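Local coordinates for protein threonine--tRNA ligase catalytic subunit (Aeropyrum pernix, PDB 3A32) that probably catalyses the attachment of threonine to tRNA(Thr), first activating the amino acid with ATP and then transferring it to the acceptor end of the tRNA, at residues A[322-325]-A[331-334]; A[192-197]-A[419-424]; A[11-14]-A[18-21]. One frame throughout, in Å; residues are numbered along the deposited sequence.

Interactions 1 and 3 are mainly buried, whereas interaction 2 is partly buried and reaches the surface. Interaction 1 ties helix 317-327 to the chain that follows it, through a tyrosine hydroxyl and sulfur packing. Interaction 2 lies beside it, with centres about 10 Å apart. It sets a loop of the catalytic core against a hairpin turn of the anticodon-binding domain, by aliphatic contact and two close acceptor oxygens that share Arg328 as a partner. Leu420 CD2 lies 3.7 Å from Arg331 O, so the two share packing. Interaction 3 is a local return of the N-terminal chain. Ala13 and Ile18 pack on Leu325 of interaction 1, while Tyr14 and Val20 meet the second subunit.

Interaction 1. Residues A[322-325]-A[331-334]; sequences GVYL and RMPF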
loop_
_atom_site.group_PDB
_atom_site.type_symbol
_atom_site.label_atom_id
_atom_site.label_comp_id
_atom_site.label_asym_id
_atom_site.label_seq_id
_atom_site.Cartn_x
_atom_site.Cartn_y
_atom_site.Cartn_z
ATOM N N GLY A 322 16.609 7.134 -5.383
ATOM C CA GLY A 322 17.805 7.938 -5.162
ATOM C C GLY A 322 18.521 8.288 -6.459
ATOM O O GLY A 322 18.845 9.453 -6.724
ATOM N N VAL A 323 18.779 7.264 -7.259
ATOM C CA VAL A 323 19.525 7.430 -8.487
ATOM C C VAL A 323 18.679 8.186 -9.479
ATOM O O VAL A 323 19.229 9.066 -10.163
ATOM C CB VAL A 323 19.943 6.110 -9.094
ATOM C CG1 VAL A 323 20.774 6.379 -10.428
ATOM C CG2 VAL A 323 20.789 5.310 -8.089
ATOM N N TYR A 324 17.357 7.878 -9.537
ATOM C CA TYR A 324 16.424 8.666 -10.346
ATOM C C TYR A 324 16.501 10.178 -10.013
ATOM O O TYR A 324 16.577 11.015 -10.887
ATOM C CB TYR A 324 14.952 8.162 -10.224
ATOM C CG TYR A 324 14.054 8.977 -11.110
ATOM C CD1 TYR A 324 13.740 8.558 -12.438
ATOM C CD2 TYR A 324 13.555 10.201 -10.664
ATOM C CE1 TYR A 324 12.945 9.348 -13.267
ATOM C CE2 TYR A 324 12.757 10.994 -11.477
ATOM C CZ TYR A 324 12.456 10.569 -12.781
ATOM O OH TYR A 324 11.699 11.409 -13.568
ATOM N N LEU A 325 16.458 10.525 -8.739
ATOM C CA LEU A 325 16.467 11.944 -8.363
ATOM C C LEU A 325 17.747 12.636 -8.875
ATOM O O LEU A 325 17.688 13.783 -9.258
ATOM C CB LEU A 325 16.290 12.140 -6.837
ATOM C CG LEU A 325 14.907 11.795 -6.281
ATOM C CD1 LEU A 325 14.975 11.659 -4.725
ATOM C CD2 LEU A 325 13.861 12.859 -6.738
ATOM N N ARG A 331 13.359 15.946 -10.710
ATOM C CA ARG A 331 12.163 16.089 -11.574
ATOM C C ARG A 331 11.379 14.798 -11.714
ATOM O O ARG A 331 11.783 13.890 -12.435
ATOM C CB ARG A 331 12.530 16.633 -12.959
ATOM C CG ARG A 331 13.185 18.002 -12.918
ATOM C CD ARG A 331 12.232 19.164 -12.474
ATOM N NE ARG A 331 12.935 20.458 -12.433
ATOM C CZ ARG A 331 12.348 21.641 -12.276
ATOM N NH1 ARG A 331 11.022 21.751 -12.107
ATOM N NH2 ARG A 331 13.097 22.734 -12.290
ATOM N N MET A 332 10.276 14.720 -10.984
ATOM C CA MET A 332 9.441 13.522 -10.915
ATOM C C MET A 332 8.413 13.506 -12.047
ATOM O O MET A 332 7.892 14.591 -12.439
ATOM C CB MET A 332 8.663 13.496 -9.580
ATOM C CG MET A 332 9.552 13.496 -8.299
ATOM S SD MET A 332 10.702 12.101 -8.307
ATOM C CE MET A 332 9.544 10.729 -8.023
ATOM N N PRO A 333 8.056 12.285 -12.524
ATOM C CA PRO A 333 6.928 12.169 -13.460
ATOM C C PRO A 333 5.641 12.615 -12.758
ATOM O O PRO A 333 5.540 12.444 -11.534
ATOM C CB PRO A 333 6.848 10.668 -13.781
ATOM C CG PRO A 333 7.798 9.966 -12.829
ATOM C CD PRO A 333 8.645 10.978 -12.138
ATOM N N PHE A 334 4.674 13.154 -13.522
ATOM C CA PHE A 334 3.476 13.754 -12.974
ATOM C C PHE A 334 2.808 12.915 -11.872
ATOM O O PHE A 334 2.402 13.464 -10.846
ATOM C CB PHE A 334 2.471 14.093 -14.083
ATOM C CG PHE A 334 1.186 14.682 -13.587
ATOM C CD1 PHE A 334 1.026 16.062 -13.494
ATOM C CD2 PHE A 334 0.102 13.859 -13.289
ATOM C CE1 PHE A 334 -0.192 16.629 -13.071
ATOM C CE2 PHE A 334 -1.106 14.403 -12.852
ATOM C CZ PHE A 334 -1.258 15.803 -12.737
#
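Tyr324 and Leu325 of helix 317-327 meet Arg331, Met332 and Pro333 in a buried contact that includes a Met-aromatic pair. This helix follows strand 306-316, and together they fit the strand-helix element of class II motif 3. Residues 331-334 lead on toward the anticodon-binding domain.

The polar link is one hydrogen bond. Tyr324 OH donates to Arg331 O over 2.7 Å, in the carbonyl plane, with a C=O...donor angle of 155°. CG of Tyr324 stands opposite its backbone N (chi1 -178°), which carries the ring off the helix toward 331-334. Arg328 NH1 also bonds the hydroxyl, so two partners fix it. The polar end of Arg331 turns elsewhere, to a salt bridge with Glu392.

The remaining contacts are van der Waals packing. Met332 bends at chi2 and chi3, and its SD comes obliquely to the Tyr324 ring, 3.9 Å from CE2 and 5.0 Å from the ring centroid. The same sulfur touches Leu325 CD2 at 3.6 Å. Trp276 of strand 273-284 also packs on Tyr324. A phenylalanine at Tyr324 would keep the ring, but would probably leave Arg331 O without its hydroxyl donor and Arg328 without that partner. The proline meets the end of the tyrosine, with Pro333 CD 3.4 Å from Tyr324 OH.

Interaction 2. Residues A[192-197]-A[419-424]; sequences LFKLGV and DLESMK
Lys194 meets Leu420 and Glu421 in a small loop-to-turn contact between two domains. Residues 192-197 follow helix 174-191 in the catalytic core. Residues 419-424 turn between strands 412-419 and 424-431 of the anticodon-binding domain. The contact is partly buried and lies away from the zinc site.

The apolar part is aliphatic. Leu420 points its CD1 at the base of the lysine, 3.7 Å from Lys194 CG and 3.8 Å from Lys194 CB. The two side chains cross at about a right angle. Lys194 is bent at both chi2 (-63°) and chi3 (-63°), which takes its ammonium end away from the turn.

The polar part depends on a third residue. Glu421 folds back at chi2, and its OE2 comes 3.0 Å from Lys194 O. Both atoms are acceptors, so this is no hydrogen bond. Arg328 links the two sides: its NH2 bonds Lys194 O and makes a long, weak ion pair with Glu421 OE2, while its NH1 bonds Phe193 O. The guanidinium probably offsets the repulsion between the two oxygens. Lys194 NZ is 5.3 Å from Glu421 OE2, too far for a salt bridge, and has a long, weak ion pair with a sulfate.

Lys194 is the first residue after helix 174-191 to leave helical phi/psi, and its phi is positive. Within 419-424, Ser422 OG donates to Asp419 OD2 over 2.9 Å, met on the anti side of the carboxylate. This bond pins the turn from within. Met423 and Lys424 both face Asp419, the pattern of a G1 beta bulge at a hairpin turn.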
loop_
_atom_site.group_PDB
_atom_site.type_symbol
_atom_site.label_atom_id
_atom_site.label_comp_id
_atom_site.label_asym_id
_atom_site.label_seq_id
_atom_site.Cartn_x
_atom_site.Cartn_y
_atom_site.Cartn_z
ATOM N N LEU A 192 6.193 4.671 -16.399
ATOM C CA LEU A 192 6.091 5.237 -15.057
ATOM C C LEU A 192 7.156 6.280 -14.875
ATOM O O LEU A 192 6.892 7.388 -14.364
ATOM C CB LEU A 192 6.170 4.162 -13.962
ATOM C CG LEU A 192 6.077 4.637 -12.520
ATOM C CD1 LEU A 192 4.755 5.367 -12.242
ATOM C CD2 LEU A 192 6.241 3.451 -11.591
ATOM N N PHE A 193 8.360 5.953 -15.319
ATOM C CA PHE A 193 9.489 6.847 -15.098
ATOM C C PHE A 193 9.879 7.711 -16.309
ATOM O O PHE A 193 10.703 8.619 -16.170
ATOM C CB PHE A 193 10.668 6.090 -14.454
ATOM C CG PHE A 193 10.369 5.627 -13.026
ATOM C CD1 PHE A 193 10.277 6.557 -11.981
ATOM C CD2 PHE A 193 10.113 4.296 -12.739
ATOM C CE1 PHE A 193 9.980 6.174 -10.625
ATOM C CE2 PHE A 193 9.814 3.909 -11.410
ATOM C CZ PHE A 193 9.755 4.871 -10.340
ATOM N N LYS A 194 9.297 7.461 -17.482
ATOM C CA LYS A 194 9.712 8.196 -18.711
ATOM C C LYS A 194 11.194 8.084 -19.052
ATOM O O LYS A 194 11.829 9.070 -19.488
ATOM C CB LYS A 194 9.337 9.678 -18.583
ATOM C CG LYS A 194 7.868 9.892 -18.205
ATOM C CD LYS A 194 6.955 9.331 -19.331
ATOM C CE LYS A 194 7.216 10.111 -20.637
ATOM N NZ LYS A 194 6.188 9.793 -21.655
ATOM N N LEU A 195 11.764 6.895 -18.845
ATOM C CA LEU A 195 13.158 6.639 -19.173
ATOM C C LEU A 195 13.200 5.752 -20.406
ATOM O O LEU A 195 12.748 4.621 -20.365
ATOM C CB LEU A 195 13.860 5.925 -18.021
ATOM C CG LEU A 195 14.079 6.674 -16.690
ATOM C CD1 LEU A 195 14.544 5.721 -15.611
ATOM C CD2 LEU A 195 15.037 7.822 -16.843
ATOM N N GLY A 196 13.736 6.242 -21.497
ATOM C CA GLY A 196 13.878 5.454 -22.714
ATOM C C GLY A 196 14.753 4.217 -22.599
ATOM O O GLY A 196 15.894 4.251 -22.073
ATOM N N VAL A 197 14.217 3.107 -23.094
ATOM C CA VAL A 197 14.958 1.860 -23.054
ATOM C C VAL A 197 15.213 1.489 -24.509
ATOM O O VAL A 197 14.289 1.107 -25.212
ATOM C CB VAL A 197 14.167 0.741 -22.340
ATOM C CG1 VAL A 197 14.908 -0.576 -22.444
ATOM C CG2 VAL A 197 13.936 1.115 -20.865
ATOM N N ASP A 419 9.049 19.196 -19.058
ATOM C CA ASP A 419 9.314 18.165 -20.055
ATOM C C ASP A 419 10.537 17.355 -19.661
ATOM O O ASP A 419 11.645 17.871 -19.665
ATOM C CB ASP A 419 9.610 18.831 -21.389
ATOM C CG ASP A 419 9.375 17.901 -22.541
ATOM O OD1 ASP A 419 8.192 17.477 -22.676
ATOM O OD2 ASP A 419 10.345 17.576 -23.282
ATOM N N LEU A 420 10.330 16.093 -19.314
ATOM C CA LEU A 420 11.422 15.297 -18.712
ATOM C C LEU A 420 12.550 14.992 -19.682
ATOM O O LEU A 420 13.689 14.941 -19.267
ATOM C CB LEU A 420 10.912 14.021 -18.051
ATOM C CG LEU A 420 9.907 14.196 -16.907
ATOM C CD1 LEU A 420 9.381 12.813 -16.514
ATOM C CD2 LEU A 420 10.523 14.983 -15.694
ATOM N N GLU A 421 12.233 14.782 -20.959
ATOM C CA GLU A 421 13.276 14.544 -21.998
ATOM C C GLU A 421 14.179 15.759 -22.192
ATOM O O GLU A 421 15.386 15.683 -21.925
ATOM C CB GLU A 421 12.696 14.062 -23.353
ATOM C CG GLU A 421 11.659 12.907 -23.285
ATOM C CD GLU A 421 12.102 11.678 -22.411
ATOM O OE1 GLU A 421 13.237 11.129 -22.631
ATOM O OE2 GLU A 421 11.274 11.265 -21.530
ATOM N N SER A 422 13.601 16.885 -22.605
ATOM C CA SER A 422 14.379 18.118 -22.782
ATOM C C SER A 422 14.827 18.758 -21.454
ATOM O O SER A 422 15.761 19.592 -21.438
ATOM C CB SER A 422 13.592 19.126 -23.642
ATOM O OG SER A 422 12.432 19.614 -22.959
ATOM N N MET A 423 14.200 18.347 -20.329
ATOM C CA MET A 423 14.503 18.936 -19.009
ATOM C C MET A 423 14.260 20.442 -19.015
ATOM O O MET A 423 15.058 21.193 -18.496
ATOM C CB MET A 423 15.954 18.649 -18.560
ATOM C CG MET A 423 16.248 17.159 -18.238
ATOM S SD MET A 423 15.421 16.552 -16.764
ATOM C CE MET A 423 16.177 17.607 -15.505
ATOM N N LYS A 424 13.137 20.859 -19.602
ATOM C CA LYS A 424 12.701 22.241 -19.665
ATOM C C LYS A 424 11.205 22.286 -19.417
ATOM O O LYS A 424 10.478 21.341 -19.768
ATOM C CB LYS A 424 12.999 22.848 -21.062
ATOM C CG LYS A 424 14.523 22.906 -21.424
ATOM C CD LYS A 424 14.812 23.904 -22.568
ATOM C CE LYS A 424 16.165 23.736 -23.343
ATOM N NZ LYS A 424 16.669 25.110 -23.918
#

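Interaction 3. Residues A[11-14]-A[18-21]; sequences DYAY and ITVK. With SO4 (sulfate ion), chain B.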
loop_
_atom_site.group_PDB
_atom_site.type_symbol
_atom_site.label_atom_id
_atom_site.label_comp_id
_atom_site.label_asym_id
_atom_site.label_seq_id
_atom_site.Cartn_x
_atom_site.Cartn_y
_atom_site.Cartn_z
ATOM N N ASP A 11 19.802 15.875 -1.106
ATOM C CA ASP A 11 19.371 17.267 -1.254
ATOM C C ASP A 11 17.992 17.375 -1.918
ATOM O O ASP A 11 17.108 18.058 -1.418
ATOM C CB ASP A 11 20.403 18.032 -2.119
ATOM C CG ASP A 11 21.768 18.132 -1.433
ATOM O OD1 ASP A 11 21.790 18.486 -0.237
ATOM O OD2 ASP A 11 22.793 17.865 -2.075
ATOM N N TYR A 12 17.835 16.729 -3.065
ATOM C CA TYR A 12 16.531 16.659 -3.727
ATOM C C TYR A 12 15.459 16.038 -2.847
ATOM O O TYR A 12 14.375 16.607 -2.745
ATOM C CB TYR A 12 16.637 15.863 -5.031
ATOM C CG TYR A 12 17.470 16.543 -6.073
ATOM C CD1 TYR A 12 17.105 17.804 -6.581
ATOM C CD2 TYR A 12 18.641 15.970 -6.515
ATOM C CE1 TYR A 12 17.855 18.429 -7.527
ATOM C CE2 TYR A 12 19.448 16.618 -7.466
ATOM C CZ TYR A 12 19.024 17.829 -7.971
ATOM O OH TYR A 12 19.772 18.431 -8.927
ATOM N N ALA A 13 15.756 14.896 -2.202
ATOM C CA ALA A 13 14.731 14.237 -1.392
ATOM C C ALA A 13 14.233 15.178 -0.279
ATOM O O ALA A 13 13.073 15.137 0.076
ATOM C CB ALA A 13 15.245 12.892 -0.798
ATOM N N TYR A 14 15.136 15.972 0.291
ATOM C CA TYR A 14 14.843 16.899 1.388
ATOM C C TYR A 14 14.064 18.105 0.845
ATOM O O TYR A 14 13.032 18.513 1.427
ATOM C CB TYR A 14 16.164 17.342 2.061
ATOM C CG TYR A 14 16.063 18.614 2.888
ATOM C CD1 TYR A 14 15.515 18.598 4.161
ATOM C CD2 TYR A 14 16.483 19.841 2.366
ATOM C CE1 TYR A 14 15.388 19.768 4.923
ATOM C CE2 TYR A 14 16.351 21.051 3.106
ATOM C CZ TYR A 14 15.808 20.988 4.403
ATOM O OH TYR A 14 15.683 22.146 5.163
ATOM N N ILE A 18 10.458 14.605 0.158
ATOM C CA ILE A 18 10.280 13.162 0.050
ATOM C C ILE A 18 10.772 12.524 1.349
ATOM O O ILE A 18 10.151 11.582 1.877
ATOM C CB ILE A 18 11.022 12.615 -1.207
ATOM C CG1 ILE A 18 10.394 13.188 -2.493
ATOM C CG2 ILE A 18 11.045 11.068 -1.207
ATOM C CD1 ILE A 18 11.066 12.715 -3.806
ATOM N N THR A 19 11.879 13.043 1.889
ATOM C CA THR A 19 12.404 12.529 3.185
ATOM C C THR A 19 12.741 13.617 4.158
ATOM O O THR A 19 12.863 14.796 3.792
ATOM C CB THR A 19 13.690 11.639 3.042
ATOM O OG1 THR A 19 14.670 12.341 2.270
ATOM C CG2 THR A 19 13.367 10.338 2.326
ATOM N N VAL A 20 12.852 13.208 5.420
ATOM C CA VAL A 20 13.495 13.995 6.458
ATOM C C VAL A 20 15.016 13.794 6.387
ATOM O O VAL A 20 15.491 12.674 6.298
ATOM C CB VAL A 20 12.951 13.602 7.882
ATOM C CG1 VAL A 20 13.667 14.461 8.978
ATOM C CG2 VAL A 20 11.427 13.781 7.966
ATOM N N LYS A 21 15.779 14.875 6.435
ATOM C CA LYS A 21 17.237 14.805 6.418
ATOM C C LYS A 21 17.743 14.316 7.792
ATOM O O LYS A 21 17.378 14.857 8.833
ATOM C CB LYS A 21 17.810 16.188 6.065
ATOM C CG LYS A 21 19.049 16.157 5.173
ATOM C CD LYS A 21 19.249 17.452 4.384
ATOM C CE LYS A 21 19.946 18.500 5.242
ATOM N NZ LYS A 21 20.413 19.747 4.491
HETATM S S SO4 B . 18.401 22.669 -9.267
HETATM O O1 SO4 B . 17.456 23.466 -10.069
HETATM O O2 SO4 B . 18.855 21.369 -9.766
HETATM O O3 SO4 B . 19.579 23.510 -9.258
HETATM O O4 SO4 B . 17.812 22.469 -7.943
HETATM O O HOH W 1 19.816 19.694 1.582
#
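Tyr14 and Lys21 cross obliquely, with the lysine laid over one face of the ring. Lys21 CD lies 4.1 Å from the Tyr14 ring centroid, a CH-pi contact, and is closest to CG. A bend at chi3 (83°) carries the ammonium on over the middle of the same face. Lys21 NZ is 4.6 Å from the Tyr14 ring centroid and 14° off the normal, a cation-pi contact. A water joins the same NZ to Asp11 OD1.

The chain after helix 9-15 folds back on the helix's C-terminal end. Ala13 O accepts two backbone bonds. Thr19 N donates to it over 3.0 Å; Ile18 N gives a weak bond of 2.7 Å. Thr19 OG1 lies only 3.2 Å from Ala13 CB. The Ile18 side chain reaches Leu321 and Leu325 of helix 317-327.

The Tyr12 side chain leads away from 18-21, and its OH donates to O2 of a sulfate, in plane at the ring edge. At the dimer interface, Lys125 of the second subunit bonds Tyr14 O and makes a cation-pi contact with the Tyr14 ring. The Tyr14 ring thus meets two lysines, one from each subunit, and its pi electrons, with Asp11 through water, probably help to balance the charge of Lys21.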